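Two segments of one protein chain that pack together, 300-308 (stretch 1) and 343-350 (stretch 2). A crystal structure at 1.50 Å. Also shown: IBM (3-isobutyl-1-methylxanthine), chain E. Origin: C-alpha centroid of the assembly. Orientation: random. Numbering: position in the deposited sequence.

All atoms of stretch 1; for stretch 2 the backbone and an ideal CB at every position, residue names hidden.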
# COMPACT_ATOMS: atom_id res chain seq x y z
N ASN A 300 -19.26 -30.61 1.90
CA ASN A 300 -19.80 -30.36 3.23
C ASN A 300 -21.22 -29.80 3.16
O ASN A 300 -21.60 -29.17 2.17
CB ASN A 300 -18.91 -29.39 4.00
CG ASN A 300 -17.50 -29.93 4.19
OD1 ASN A 300 -17.31 -30.99 4.78
ND2 ASN A 300 -16.51 -29.19 3.70
N GLU A 301 -21.99 -30.03 4.22
CA GLU A 301 -23.36 -29.55 4.30
C GLU A 301 -23.36 -28.06 4.65
O GLU A 301 -22.67 -27.65 5.58
CB GLU A 301 -24.12 -30.33 5.37
CG GLU A 301 -25.62 -30.10 5.36
CD GLU A 301 -26.29 -30.70 4.14
OE1 GLU A 301 -26.22 -31.94 3.98
OE2 GLU A 301 -26.88 -29.94 3.35
N LEU A 302 -24.13 -27.27 3.92
CA LEU A 302 -24.19 -25.83 4.17
C LEU A 302 -24.59 -25.57 5.62
O LEU A 302 -24.03 -24.69 6.28
CB LEU A 302 -25.20 -25.17 3.23
CG LEU A 302 -25.22 -23.64 3.15
CD1 LEU A 302 -23.89 -23.13 2.60
CD2 LEU A 302 -26.36 -23.18 2.26
N ALA A 303 -25.55 -26.34 6.12
CA ALA A 303 -26.04 -26.20 7.49
C ALA A 303 -24.95 -26.39 8.54
O ALA A 303 -24.89 -25.66 9.53
CB ALA A 303 -27.18 -27.19 7.74
N ARG A 304 -24.08 -27.38 8.33
CA ARG A 304 -23.01 -27.65 9.27
C ARG A 304 -22.05 -26.47 9.42
O ARG A 304 -21.68 -26.09 10.53
CB ARG A 304 -22.23 -28.90 8.83
CG ARG A 304 -20.94 -29.13 9.59
CD ARG A 304 -20.36 -30.49 9.27
NE ARG A 304 -21.31 -31.55 9.60
CZ ARG A 304 -21.03 -32.85 9.59
NH1 ARG A 304 -19.81 -33.26 9.26
NH2 ARG A 304 -21.96 -33.73 9.92
N GLY A 305 -21.66 -25.89 8.29
CA GLY A 305 -20.75 -24.76 8.31
C GLY A 305 -21.34 -23.53 8.97
O GLY A 305 -20.64 -22.79 9.68
N GLN A 306 -22.63 -23.29 8.75
CA GLN A 306 -23.30 -22.14 9.33
C GLN A 306 -23.46 -22.32 10.84
O GLN A 306 -23.29 -21.37 11.60
CB GLN A 306 -24.66 -21.93 8.67
CG GLN A 306 -24.56 -21.44 7.24
CD GLN A 306 -23.96 -20.05 7.15
OE1 GLN A 306 -24.58 -19.07 7.54
NE2 GLN A 306 -22.74 -19.96 6.63
N ILE A 307 -23.77 -23.53 11.26
CA ILE A 307 -23.91 -23.81 12.69
C ILE A 307 -22.58 -23.60 13.39
O ILE A 307 -22.52 -23.03 14.48
CB ILE A 307 -24.41 -25.24 12.93
CG1 ILE A 307 -25.84 -25.38 12.41
CG2 ILE A 307 -24.35 -25.58 14.41
CD1 ILE A 307 -26.40 -26.78 12.52
N GLY A 308 -21.50 -24.05 12.76
CA GLY A 308 -20.18 -23.88 13.34
C GLY A 308 -19.81 -22.42 13.47
O GLY A 308 -19.30 -21.98 14.50
N UNK A 343 -31.21 -24.24 10.77
CA UNK A 343 -30.12 -25.01 10.18
C UNK A 343 -30.08 -26.39 10.84
O UNK A 343 -29.84 -27.40 10.18
CB UNK A 343 -28.78 -24.28 10.34
N UNK A 344 -30.33 -26.42 12.15
CA UNK A 344 -30.33 -27.67 12.90
C UNK A 344 -31.48 -28.57 12.45
O UNK A 344 -31.34 -29.79 12.42
CB UNK A 344 -30.43 -27.39 14.40
N UNK A 345 -32.60 -27.95 12.10
CA UNK A 345 -33.76 -28.71 11.65
C UNK A 345 -33.47 -29.31 10.28
O UNK A 345 -33.93 -30.41 9.97
CB UNK A 345 -35.01 -27.83 11.60
N UNK A 346 -32.72 -28.59 9.46
CA UNK A 346 -32.36 -29.06 8.13
C UNK A 346 -31.45 -30.27 8.26
O UNK A 346 -31.49 -31.19 7.44
CB UNK A 346 -31.68 -27.95 7.32
N UNK A 347 -30.62 -30.27 9.31
CA UNK A 347 -29.71 -31.38 9.55
C UNK A 347 -30.45 -32.57 10.16
O UNK A 347 -30.31 -33.70 9.70
CB UNK A 347 -28.57 -30.94 10.47
N UNK A 348 -31.24 -32.30 11.21
CA UNK A 348 -31.99 -33.37 11.86
C UNK A 348 -32.97 -33.99 10.88
O UNK A 348 -33.36 -35.16 11.02
CB UNK A 348 -32.73 -32.85 13.09
N UNK A 349 -33.37 -33.22 9.87
CA UNK A 349 -34.30 -33.72 8.88
C UNK A 349 -33.60 -34.53 7.81
O UNK A 349 -34.23 -35.29 7.08
CB UNK A 349 -35.07 -32.56 8.24
N UNK A 350 -32.28 -34.37 7.72
CA UNK A 350 -31.49 -35.10 6.74
C UNK A 350 -30.63 -36.17 7.41
O UNK A 350 -30.84 -37.36 7.10
CB UNK A 350 -30.61 -34.13 5.95
N9 IBM E . -16.37 -17.19 7.80
C8 IBM E . -16.54 -18.55 7.93
N7 IBM E . -17.76 -18.95 7.68
C5 IBM E . -18.43 -17.78 7.36
C4 IBM E . -17.59 -16.69 7.42
N3 IBM E . -17.90 -15.40 7.17
C2 IBM E . -19.20 -15.19 6.82
N1 IBM E . -20.13 -16.23 6.73
C6 IBM E . -19.75 -17.53 6.99
O6 IBM E . -20.55 -18.44 6.91
O2 IBM E . -19.57 -14.04 6.58
C10 IBM E . -21.50 -15.95 6.35
C11 IBM E . -16.92 -14.33 7.27
C12 IBM E . -15.85 -14.53 6.19
C13 IBM E . -16.24 -13.81 4.90
C14 IBM E . -14.49 -14.06 6.68

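The helix that starts at 302 and the helix running through 343 are roughly antiparallel, their directions 142° apart and their axes approaching to 8.9 Å, so a side chain pointing across has space to fill.

Position 343 aims CA-to-CB toward stretch 1, its ideal CB 3.8 Å from I307 CG1. Ahead lies a groove lined by L302, A303, Q306 and I307; the small A303 leaves room for something broad and flat, and a large aliphatic or aromatic residue would suit. The residue is W343, a knob among those four. Its CE3 lies 3.5 Å from A303 CB and its CH2 3.8 Å from L302 CD2. Q306 CB sits over one face of the indole, 3.7 Å from the centroid of the five-membered ring, in a CH-pi contact. The ring nitrogen is served as well: one water accepts from W343 NE1 at 2.7 Å and donates to Q306 OE1 at 2.8 Å. The other end of that amide, Q306 NE2, donates to O6 of the bound 3-isobutyl-1-methylxanthine at 2.7 Å, so W343 packs against a residue that also hydrogen-bonds to the ligand.

At 344 CA-to-CB points sideways, with the ideal CB 4.5 Å from I307 CD1. A medium aliphatic or a flexible polar chain would fit. It is Q344, whose OE1 comes 3.8 Å from I307 CD1, while NE2 donates to OD1 of the residue at 348 at 3.2 Å.

Position 345 is out of reach of stretch 1, so a polar residue would do; it is E345.

Position 346 points toward A303, but the ideal CB is still 4.6 Å from A303 CB. A modest apolar residue would serve, and I346 makes a light contact, CG2 to A303 CB at 4.4 Å.

Position 347 starts sideways, yet A303 CB, I307 CD1 and the aliphatic part of E301 invite a medium-sized apolar chain; leucine, isoleucine or methionine are all plausible. L347 turns its end inward, placing CG 3.6 Å from A303 CB, CD1 3.3 Å from I307 CD1 and CD2 3.6 Å from E301 CG.

Position 348 is again out of reach and tolerant; D348 takes the bond from Q344.

At 349 an ideal CB would lie 3.0 Å from the carbonyl O of E345, a clash that favours glycine. It is G349.

Position 350 points toward stretch 1, with the ideal CB 5.3 Å from E301 OE1. That carboxylate calls for a long basic residue, lysine or arginine. R350, extended throughout, forms a salt bridge, NH1 to E301 OE1 at 2.6 Å.

Stretch 2, residues 343-350: WQEILDGR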
# COMPACT_ATOMS: atom_id res chain seq x y z
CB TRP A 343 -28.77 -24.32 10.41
CG TRP A 343 -28.53 -23.11 9.55
CD1 TRP A 343 -28.28 -21.84 9.98
CD2 TRP A 343 -28.49 -23.07 8.11
NE1 TRP A 343 -28.08 -21.01 8.90
CE2 TRP A 343 -28.20 -21.73 7.75
CE3 TRP A 343 -28.66 -24.03 7.10
CZ2 TRP A 343 -28.08 -21.33 6.41
CZ3 TRP A 343 -28.54 -23.63 5.77
CH2 TRP A 343 -28.25 -22.29 5.44
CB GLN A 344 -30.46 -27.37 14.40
CG GLN A 344 -30.31 -28.59 15.30
CD GLN A 344 -28.92 -29.21 15.22
OE1 GLN A 344 -27.93 -28.55 15.54
NE2 GLN A 344 -28.85 -30.47 14.81
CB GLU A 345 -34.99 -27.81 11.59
CG GLU A 345 -36.28 -28.54 11.26
CD GLU A 345 -37.51 -27.68 11.47
OE1 GLU A 345 -37.64 -26.64 10.79
OE2 GLU A 345 -38.35 -28.05 12.32
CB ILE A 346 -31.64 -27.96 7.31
CG1 ILE A 346 -32.62 -26.84 6.99
CG2 ILE A 346 -31.05 -28.55 6.04
CD1 ILE A 346 -32.01 -25.70 6.18
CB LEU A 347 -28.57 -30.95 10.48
CG LEU A 347 -27.51 -30.02 9.90
CD1 LEU A 347 -26.47 -29.72 10.96
CD2 LEU A 347 -26.86 -30.67 8.69
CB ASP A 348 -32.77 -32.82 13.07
CG ASP A 348 -31.86 -32.28 14.15
OD1 ASP A 348 -30.85 -32.95 14.47
OD2 ASP A 348 -32.16 -31.20 14.70
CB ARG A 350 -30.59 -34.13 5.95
CG ARG A 350 -29.72 -34.81 4.92
CD ARG A 350 -29.02 -33.80 4.02
NE ARG A 350 -28.19 -34.46 3.01
CZ ARG A 350 -27.57 -33.83 2.02
NH1 ARG A 350 -27.68 -32.52 1.89
NH2 ARG A 350 -26.84 -34.52 1.15
O HOH W 1 -27.07 -18.49 8.70
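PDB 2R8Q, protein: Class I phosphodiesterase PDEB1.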